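Hypothetical protein (Bacteroides fragilis, PDB 4I17) is of unknown function but is built from tetratricopeptide (TPR) repeats, helical hairpins that commonly serve as scaffolds for protein-protein interactions. Local coordinates at residues N38-V50 with Y64-A78. Residues are numbered along the deposited sequence; the frame is centred on the assembly and turned at random.
Sequences NNQDSVTAYNCGV and YFDIAIKKNYNLANA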
ATOM      1  N   ASN A  38      26.303 -18.895 -11.382  1.00 29.58           N
ATOM      2  CA  ASN A  38      24.985 -19.496 -11.149  1.00 31.29           C
ATOM      3  C   ASN A  38      24.091 -18.674 -10.200  1.00 35.37           C
ATOM      4  O   ASN A  38      23.251 -19.250  -9.511  1.00 35.76           O
ATOM      5  CB  ASN A  38      25.140 -20.961 -10.649  1.00 34.30           C
ATOM      6  CG  ASN A  38      25.540 -21.951 -11.730  1.00 57.70           C
ATOM      7  OD1 ASN A  38      25.137 -21.843 -12.900  1.00 53.11           O
ATOM      8  ND2 ASN A  38      26.330 -22.960 -11.363  1.00 45.79           N
ATOM      9  N   ASN A  39      24.236 -17.324 -10.197  1.00 30.91           N
ATOM     10  CA  ASN A  39      23.375 -16.422  -9.405  1.00 30.37           C
ATOM     11  C   ASN A  39      23.331 -16.797  -7.932  1.00 34.16           C
ATOM     12  O   ASN A  39      22.253 -16.849  -7.348  1.00 35.56           O
ATOM     13  CB  ASN A  39      21.943 -16.449  -9.971  1.00 29.61           C
ATOM     14  CG  ASN A  39      21.861 -15.970 -11.384  1.00 47.32           C
ATOM     15  OD1 ASN A  39      22.456 -14.955 -11.749  1.00 34.57           O
ATOM     16  ND2 ASN A  39      21.096 -16.670 -12.195  1.00 43.40           N
ATOM     17  N   GLN A  40      24.479 -17.057  -7.335  1.00 32.15           N
ATOM     18  CA  GLN A  40      24.526 -17.526  -5.947  1.00 33.45           C
ATOM     19  C   GLN A  40      24.787 -16.410  -4.923  1.00 36.84           C
ATOM     20  O   GLN A  40      24.406 -16.547  -3.762  1.00 37.26           O
ATOM     21  CB  GLN A  40      25.602 -18.614  -5.810  1.00 35.13           C
ATOM     22  CG  GLN A  40      25.258 -19.911  -6.548  1.00 40.50           C
ATOM     23  CD  GLN A  40      24.055 -20.621  -5.952  1.00 53.99           C
ATOM     24  OE1 GLN A  40      22.950 -20.608  -6.515  1.00 46.35           O
ATOM     25  NE2 GLN A  40      24.244 -21.235  -4.789  1.00 47.31           N
ATOM     26  N   ASP A  41      25.434 -15.327  -5.341  1.00 30.37           N
ATOM     27  CA  ASP A  41      25.796 -14.234  -4.436  1.00 26.84           C
ATOM     28  C   ASP A  41      24.627 -13.260  -4.300  1.00 26.78           C
ATOM     29  O   ASP A  41      24.498 -12.325  -5.088  1.00 22.59           O
ATOM     30  CB  ASP A  41      27.045 -13.543  -4.981  1.00 28.50           C
ATOM     31  CG  ASP A  41      27.631 -12.427  -4.139  1.00 35.54           C
ATOM     32  OD1 ASP A  41      26.980 -12.015  -3.151  1.00 32.86           O
ATOM     33  OD2 ASP A  41      28.711 -11.926  -4.499  1.00 40.51           O
ATOM     34  N   SER A  42      23.800 -13.450  -3.265  1.00 22.74           N
ATOM     35  CA  SER A  42      22.631 -12.595  -3.038  1.00 20.99           C
ATOM     36  C   SER A  42      22.976 -11.138  -2.690  1.00 22.09           C
ATOM     37  O   SER A  42      22.179 -10.238  -2.996  1.00 21.48           O
ATOM     38  CB  SER A  42      21.756 -13.189  -1.946  1.00 25.99           C
ATOM     39  OG  SER A  42      22.566 -13.534  -0.838  1.00 28.64           O
ATOM     40  N   VAL A  43      24.110 -10.897  -2.019  1.00 21.57           N
ATOM     41  CA  VAL A  43      24.538  -9.517  -1.675  1.00 21.90           C
ATOM     42  C   VAL A  43      24.759  -8.741  -2.996  1.00 23.82           C
ATOM     43  O   VAL A  43      24.226  -7.638  -3.174  1.00 22.88           O
ATOM     44  CB  VAL A  43      25.820  -9.515  -0.791  1.00 27.25           C
ATOM     45  CG1 VAL A  43      26.339  -8.089  -0.587  1.00 26.90           C
ATOM     46  CG2 VAL A  43      25.557 -10.204   0.560  1.00 28.21           C
ATOM     47  N   THR A  44      25.486  -9.375  -3.948  1.00 18.62           N
ATOM     48  CA  THR A  44      25.735  -8.779  -5.254  1.00 17.68           C
ATOM     49  C   THR A  44      24.435  -8.712  -6.036  1.00 21.13           C
ATOM     50  O   THR A  44      24.207  -7.712  -6.691  1.00 18.41           O
ATOM     51  CB  THR A  44      26.821  -9.548  -5.992  1.00 26.35           C
ATOM     52  OG1 THR A  44      28.018  -9.407  -5.226  1.00 24.42           O
ATOM     53  CG2 THR A  44      27.059  -9.006  -7.396  1.00 23.25           C
ATOM     54  N   ALA A  45      23.564  -9.744  -5.950  1.00 19.59           N
ATOM     55  CA  ALA A  45      22.270  -9.672  -6.658  1.00 19.76           C
ATOM     56  C   ALA A  45      21.439  -8.454  -6.212  1.00 20.33           C
ATOM     57  O   ALA A  45      20.873  -7.774  -7.065  1.00 17.25           O
ATOM     58  CB  ALA A  45      21.475 -10.941  -6.440  1.00 21.67           C
ATOM     59  N   TYR A  46      21.380  -8.174  -4.896  1.00 16.66           N
ATOM     60  CA  TYR A  46      20.654  -7.029  -4.384  1.00 15.83           C
ATOM     61  C   TYR A  46      21.289  -5.735  -4.972  1.00 20.41           C
ATOM     62  O   TYR A  46      20.576  -4.881  -5.498  1.00 19.59           O
ATOM     63  CB  TYR A  46      20.633  -7.025  -2.831  1.00 17.23           C
ATOM     64  CG  TYR A  46      19.968  -5.765  -2.312  1.00 19.55           C
ATOM     65  CD1 TYR A  46      18.579  -5.654  -2.270  1.00 21.88           C
ATOM     66  CD2 TYR A  46      20.720  -4.631  -2.015  1.00 21.10           C
ATOM     67  CE1 TYR A  46      17.959  -4.459  -1.926  1.00 22.71           C
ATOM     68  CE2 TYR A  46      20.111  -3.431  -1.667  1.00 21.82           C
ATOM     69  CZ  TYR A  46      18.727  -3.349  -1.637  1.00 26.87           C
ATOM     70  OH  TYR A  46      18.101  -2.180  -1.296  1.00 25.70           O
ATOM     71  N   ASN A  47      22.631  -5.609  -4.895  1.00 15.99           N
ATOM     72  CA  ASN A  47      23.294  -4.409  -5.422  1.00 16.98           C
ATOM     73  C   ASN A  47      23.024  -4.251  -6.907  1.00 18.98           C
ATOM     74  O   ASN A  47      22.822  -3.136  -7.374  1.00 19.57           O
ATOM     75  CB  ASN A  47      24.807  -4.496  -5.187  1.00 18.75           C
ATOM     76  CG  ASN A  47      25.182  -4.216  -3.758  1.00 30.62           C
ATOM     77  OD1 ASN A  47      24.446  -3.568  -2.994  1.00 26.52           O
ATOM     78  ND2 ASN A  47      26.357  -4.655  -3.381  1.00 33.13           N
ATOM     79  N   CYS A  48      23.017  -5.379  -7.644  1.00 16.40           N
ATOM     80  CA  CYS A  48      22.788  -5.390  -9.097  1.00 17.91           C
ATOM     81  C   CYS A  48      21.372  -4.894  -9.401  1.00 21.28           C
ATOM     82  O   CYS A  48      21.200  -4.082 -10.313  1.00 20.12           O
ATOM     83  CB  CYS A  48      23.035  -6.782  -9.669  1.00 20.11           C
ATOM     84  SG  CYS A  48      23.158  -6.832 -11.479  1.00 24.84           S
ATOM     85  N   GLY A  49      20.385  -5.314  -8.595  1.00 17.39           N
ATOM     86  CA  GLY A  49      18.990  -4.858  -8.746  1.00 16.74           C
ATOM     87  C   GLY A  49      18.858  -3.358  -8.582  1.00 18.88           C
ATOM     88  O   GLY A  49      18.173  -2.699  -9.382  1.00 17.63           O
ATOM     89  N   VAL A  50      19.531  -2.794  -7.550  1.00 16.03           N
ATOM     90  CA  VAL A  50      19.516  -1.329  -7.316  1.00 16.61           C
ATOM     91  C   VAL A  50      20.161  -0.618  -8.525  1.00 19.62           C
ATOM     92  O   VAL A  50      19.618   0.377  -9.013  1.00 19.16           O
ATOM     93  CB  VAL A  50      20.230  -0.933  -6.009  1.00 22.15           C
ATOM     94  CG1 VAL A  50      20.226   0.601  -5.828  1.00 22.43           C
ATOM     95  CG2 VAL A  50      19.585  -1.636  -4.801  1.00 22.08           C
ATOM     96  N   TYR A  64      16.834  -9.419 -10.537  1.00 17.64           N
ATOM     97  CA  TYR A  64      17.898  -9.489  -9.539  1.00 16.42           C
ATOM     98  C   TYR A  64      17.340  -9.420  -8.117  1.00 19.69           C
ATOM     99  O   TYR A  64      17.789 -10.193  -7.272  1.00 19.55           O
ATOM    100  CB  TYR A  64      18.982  -8.423  -9.775  1.00 17.54           C
ATOM    101  CG  TYR A  64      19.766  -8.799 -11.007  1.00 21.72           C
ATOM    102  CD1 TYR A  64      20.592  -9.920 -11.013  1.00 24.49           C
ATOM    103  CD2 TYR A  64      19.586  -8.115 -12.204  1.00 24.62           C
ATOM    104  CE1 TYR A  64      21.230 -10.342 -12.185  1.00 27.49           C
ATOM    105  CE2 TYR A  64      20.231  -8.517 -13.375  1.00 26.12           C
ATOM    106  CZ  TYR A  64      21.044  -9.632 -13.361  1.00 32.13           C
ATOM    107  OH  TYR A  64      21.650 -10.020 -14.525  1.00 32.21           O
ATOM    108  N   PHE A  65      16.351  -8.555  -7.846  1.00 17.26           N
ATOM    109  CA  PHE A  65      15.778  -8.569  -6.481  1.00 17.15           C
ATOM    110  C   PHE A  65      15.146  -9.949  -6.183  1.00 21.33           C
ATOM    111  O   PHE A  65      15.201 -10.401  -5.046  1.00 20.73           O
ATOM    112  CB  PHE A  65      14.761  -7.449  -6.314  1.00 17.15           C
ATOM    113  CG  PHE A  65      15.380  -6.069  -6.324  1.00 17.10           C
ATOM    114  CD1 PHE A  65      16.352  -5.714  -5.384  1.00 18.35           C
ATOM    115  CD2 PHE A  65      14.960  -5.103  -7.243  1.00 17.77           C
ATOM    116  CE1 PHE A  65      16.869  -4.421  -5.349  1.00 18.06           C
ATOM    117  CE2 PHE A  65      15.477  -3.808  -7.203  1.00 19.77           C
ATOM    118  CZ  PHE A  65      16.416  -3.469  -6.240  1.00 17.72           C
ATOM    119  N   ASP A  66      14.610 -10.635  -7.209  1.00 18.99           N
ATOM    120  CA  ASP A  66      14.019 -11.971  -7.039  1.00 21.59           C
ATOM    121  C   ASP A  66      15.076 -12.991  -6.566  1.00 25.57           C
ATOM    122  O   ASP A  66      14.748 -13.892  -5.799  1.00 25.88           O
ATOM    123  CB  ASP A  66      13.407 -12.451  -8.366  1.00 25.88           C
ATOM    124  CG  ASP A  66      11.896 -12.347  -8.484  1.00 51.00           C
ATOM    125  OD1 ASP A  66      11.200 -12.546  -7.457  1.00 55.27           O
ATOM    126  OD2 ASP A  66      11.402 -12.180  -9.626  1.00 57.63           O
ATOM    127  N   ILE A  67      16.326 -12.853  -7.034  1.00 21.81           N
ATOM    128  CA  ILE A  67      17.452 -13.726  -6.651  1.00 21.36           C
ATOM    129  C   ILE A  67      17.674 -13.540  -5.168  1.00 23.64           C
ATOM    130  O   ILE A  67      17.743 -14.522  -4.429  1.00 23.25           O
ATOM    131  CB  ILE A  67      18.747 -13.480  -7.479  1.00 25.96           C
ATOM    132  CG1 ILE A  67      18.527 -13.828  -8.981  1.00 26.96           C
ATOM    133  CG2 ILE A  67      19.939 -14.288  -6.903  1.00 26.94           C
ATOM    134  CD1 ILE A  67      19.698 -13.402  -9.924  1.00 34.85           C
ATOM    135  N   ALA A  68      17.750 -12.287  -4.713  1.00 20.13           N
ATOM    136  CA  ALA A  68      17.919 -11.998  -3.284  1.00 20.32           C
ATOM    137  C   ALA A  68      16.752 -12.572  -2.488  1.00 23.78           C
ATOM    138  O   ALA A  68      16.970 -13.190  -1.442  1.00 24.24           O
ATOM    139  CB  ALA A  68      18.033 -10.490  -3.057  1.00 20.26           C
ATOM    140  N   ILE A  69      15.497 -12.427  -3.003  1.00 17.97           N
ATOM    141  CA  ILE A  69      14.323 -12.947  -2.308  1.00 18.16           C
ATOM    142  C   ILE A  69      14.415 -14.463  -2.177  1.00 22.94           C
ATOM    143  O   ILE A  69      14.179 -14.982  -1.091  1.00 23.92           O
ATOM    144  CB  ILE A  69      13.013 -12.506  -2.996  1.00 20.30           C
ATOM    145  CG1 ILE A  69      12.866 -10.977  -2.908  1.00 19.62           C
ATOM    146  CG2 ILE A  69      11.772 -13.229  -2.369  1.00 23.10           C
ATOM    147  CD1 ILE A  69      11.705 -10.370  -3.784  1.00 17.94           C
ATOM    148  N   LYS A  70      14.767 -15.160  -3.269  1.00 21.48           N
ATOM    149  CA  LYS A  70      14.824 -16.620  -3.238  0.50 22.80           C
ATOM    150  C   LYS A  70      15.958 -17.119  -2.324  1.00 27.37           C
ATOM    151  O   LYS A  70      15.837 -18.216  -1.777  1.00 28.58           O
ATOM    152  CB  LYS A  70      14.945 -17.186  -4.651  0.50 26.47           C
ATOM    153  CG  LYS A  70      13.622 -17.179  -5.394  0.50 32.24           C
ATOM    154  CD  LYS A  70      13.795 -17.620  -6.836  0.50 42.60           C
ATOM    155  CE  LYS A  70      12.524 -17.476  -7.633  0.50 50.46           C
ATOM    156  NZ  LYS A  70      12.755 -17.748  -9.076  0.50 62.43           N
ATOM    157  N   LYS A  71      17.002 -16.300  -2.089  1.00 22.32           N
ATOM    158  CA  LYS A  71      18.083 -16.694  -1.175  0.50 21.56           C
ATOM    159  C   LYS A  71      17.808 -16.183   0.260  1.00 25.79           C
ATOM    160  O   LYS A  71      18.678 -16.314   1.128  1.00 27.71           O
ATOM    161  CB  LYS A  71      19.450 -16.190  -1.675  0.50 22.79           C
ATOM    162  CG  LYS A  71      19.874 -16.667  -3.069  0.50 26.03           C
ATOM    163  CD  LYS A  71      20.084 -18.184  -3.200  0.50 33.50           C
ATOM    164  CE  LYS A  71      20.969 -18.539  -4.379  0.50 39.88           C
ATOM    165  NZ  LYS A  71      20.353 -18.200  -5.697  0.50 40.76           N
ATOM    166  N   ASN A  72      16.607 -15.602   0.514  1.00 22.70           N
ATOM    167  CA  ASN A  72      16.182 -15.092   1.843  1.00 21.64           C
ATOM    168  C   ASN A  72      17.129 -14.026   2.336  1.00 24.28           C
ATOM    169  O   ASN A  72      17.442 -13.981   3.524  1.00 25.32           O
ATOM    170  CB  ASN A  72      16.154 -16.244   2.890  1.00 23.85           C
ATOM    171  CG  ASN A  72      15.465 -17.496   2.447  1.00 38.75           C
ATOM    172  OD1 ASN A  72      16.083 -18.558   2.283  1.00 36.09           O
ATOM    173  ND2 ASN A  72      14.191 -17.389   2.219  1.00 25.65           N
ATOM    174  N   TYR A  73      17.631 -13.201   1.419  1.00 20.02           N
ATOM    175  CA  TYR A  73      18.599 -12.175   1.772  1.00 20.57           C
ATOM    176  C   TYR A  73      17.948 -10.808   1.810  1.00 24.11           C
ATOM    177  O   TYR A  73      17.338 -10.408   0.812  1.00 21.31           O
ATOM    178  CB  TYR A  73      19.759 -12.152   0.741  1.00 21.56           C
ATOM    179  CG  TYR A  73      20.696 -10.985   0.974  1.00 24.48           C
ATOM    180  CD1 TYR A  73      21.509 -10.935   2.106  1.00 27.28           C
ATOM    181  CD2 TYR A  73      20.721  -9.901   0.103  1.00 23.45           C
ATOM    182  CE1 TYR A  73      22.302  -9.822   2.376  1.00 27.71           C
ATOM    183  CE2 TYR A  73      21.538  -8.801   0.343  1.00 24.58           C
ATOM    184  CZ  TYR A  73      22.303  -8.753   1.497  1.00 29.76           C
ATOM    185  OH  TYR A  73      23.110  -7.669   1.741  1.00 28.67           O
ATOM    186  N   ASN A  74      18.166 -10.044   2.911  1.00 22.36           N
ATOM    187  CA  ASN A  74      17.733  -8.636   2.983  1.00 21.64           C
ATOM    188  C   ASN A  74      16.298  -8.490   2.457  1.00 24.26           C
ATOM    189  O   ASN A  74      16.023  -7.669   1.577  1.00 21.91           O
ATOM    190  CB  ASN A  74      18.712  -7.842   2.080  1.00 20.94           C
ATOM    191  CG  ASN A  74      18.831  -6.375   2.338  1.00 34.02           C
ATOM    192  OD1 ASN A  74      18.322  -5.860   3.321  1.00 29.64           O
ATOM    193  ND2 ASN A  74      19.499  -5.667   1.431  1.00 28.49           N
ATOM    194  N   LEU A  75      15.414  -9.362   2.937  1.00 21.23           N
ATOM    195  CA  LEU A  75      14.074  -9.529   2.393  1.00 23.59           C
ATOM    196  C   LEU A  75      13.224  -8.299   2.324  1.00 27.10           C
ATOM    197  O   LEU A  75      12.616  -8.094   1.283  1.00 27.75           O
ATOM    198  CB  LEU A  75      13.318 -10.619   3.130  1.00 24.88           C
ATOM    199  CG  LEU A  75      13.755 -12.011   2.751  1.00 29.43           C
ATOM    200  CD1 LEU A  75      13.026 -13.041   3.591  1.00 31.47           C
ATOM    201  CD2 LEU A  75      13.509 -12.277   1.266  1.00 30.25           C
ATOM    202  N   ALA A  76      13.152  -7.490   3.375  1.00 22.53           N
ATOM    203  CA  ALA A  76      12.303  -6.294   3.275  1.00 23.18           C
ATOM    204  C   ALA A  76      12.810  -5.356   2.177  1.00 24.31           C
ATOM    205  O   ALA A  76      12.020  -4.881   1.358  1.00 22.95           O
ATOM    206  CB  ALA A  76      12.251  -5.563   4.601  1.00 25.00           C
ATOM    207  N   ASN A  77      14.115  -5.138   2.121  1.00 21.43           N
ATOM    208  CA  ASN A  77      14.688  -4.277   1.089  1.00 20.40           C
ATOM    209  C   ASN A  77      14.536  -4.871  -0.307  1.00 22.48           C
ATOM    210  O   ASN A  77      14.316  -4.114  -1.255  1.00 21.90           O
ATOM    211  CB  ASN A  77      16.155  -4.010   1.392  1.00 24.00           C
ATOM    212  CG  ASN A  77      16.303  -3.022   2.520  1.00 38.45           C
ATOM    213  OD1 ASN A  77      15.515  -2.087   2.663  1.00 38.18           O
ATOM    214  ND2 ASN A  77      17.262  -3.255   3.388  1.00 33.81           N
ATOM    215  N   ALA A  78      14.664  -6.211  -0.445  1.00 19.41           N
ATOM    216  CA  ALA A  78      14.536  -6.883  -1.753  1.00 19.66           C
ATOM    217  C   ALA A  78      13.084  -6.803  -2.259  1.00 19.80           C
ATOM    218  O   ALA A  78      12.873  -6.539  -3.440  1.00 18.78           O
ATOM    219  CB  ALA A  78      14.986  -8.336  -1.655  1.00 20.92           C
TER
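Tyr46 drives its ring as a knob into a hole formed by Phe65, Ala68, Asn77 and Ala78. With CG anti to the backbone N (chi1 175°), the ring is carried across Phe65 and Ala68 to the first turn of helix 75-88: Asn74 ND2 lies 3.6 Å above its plane, over the centre, and the backbone carbonyl oxygen of Asn77 meets its edge. Its CE1 comes within 3.6 Å of Phe65 CE1, the two ring planes inclined at 58°. Further along the same interface, small residues let the helices close up. Gly49, without a side chain, leaves room for the Phe65 ring to lie over its CA, 3.9 Å from the centroid in a CH-pi contact, and its CA comes 4.8 Å from Tyr64 CA. Cys48 sets its SG 3.7 Å from the Tyr64 centroid, almost on the ring normal. The small methyl of Ala45 touches Ile67 CG2 at 3.7 Å.

Segments 42-50 and 64-70 thus pack at 151° as an antiparallel helical hairpin, as in TPR proteins, and Tyr46 extends the contact to helix 75-88. Tyr73 leans on Ser42 and Val43, with Val43 CG2 3.7 Å from its CZ. A Schellman motif with Asn72 at positive phi ends helix 58-70. In the conformer described, Lys71, bent at chi2 and chi4, donates from NZ to Asn39 O at 2.9 Å. Farther out, Asn77 ND2 donates to Asn74 OD1, helping to position the amide above Tyr46, and Asp41 caps helix 42-54 through Thr44 N.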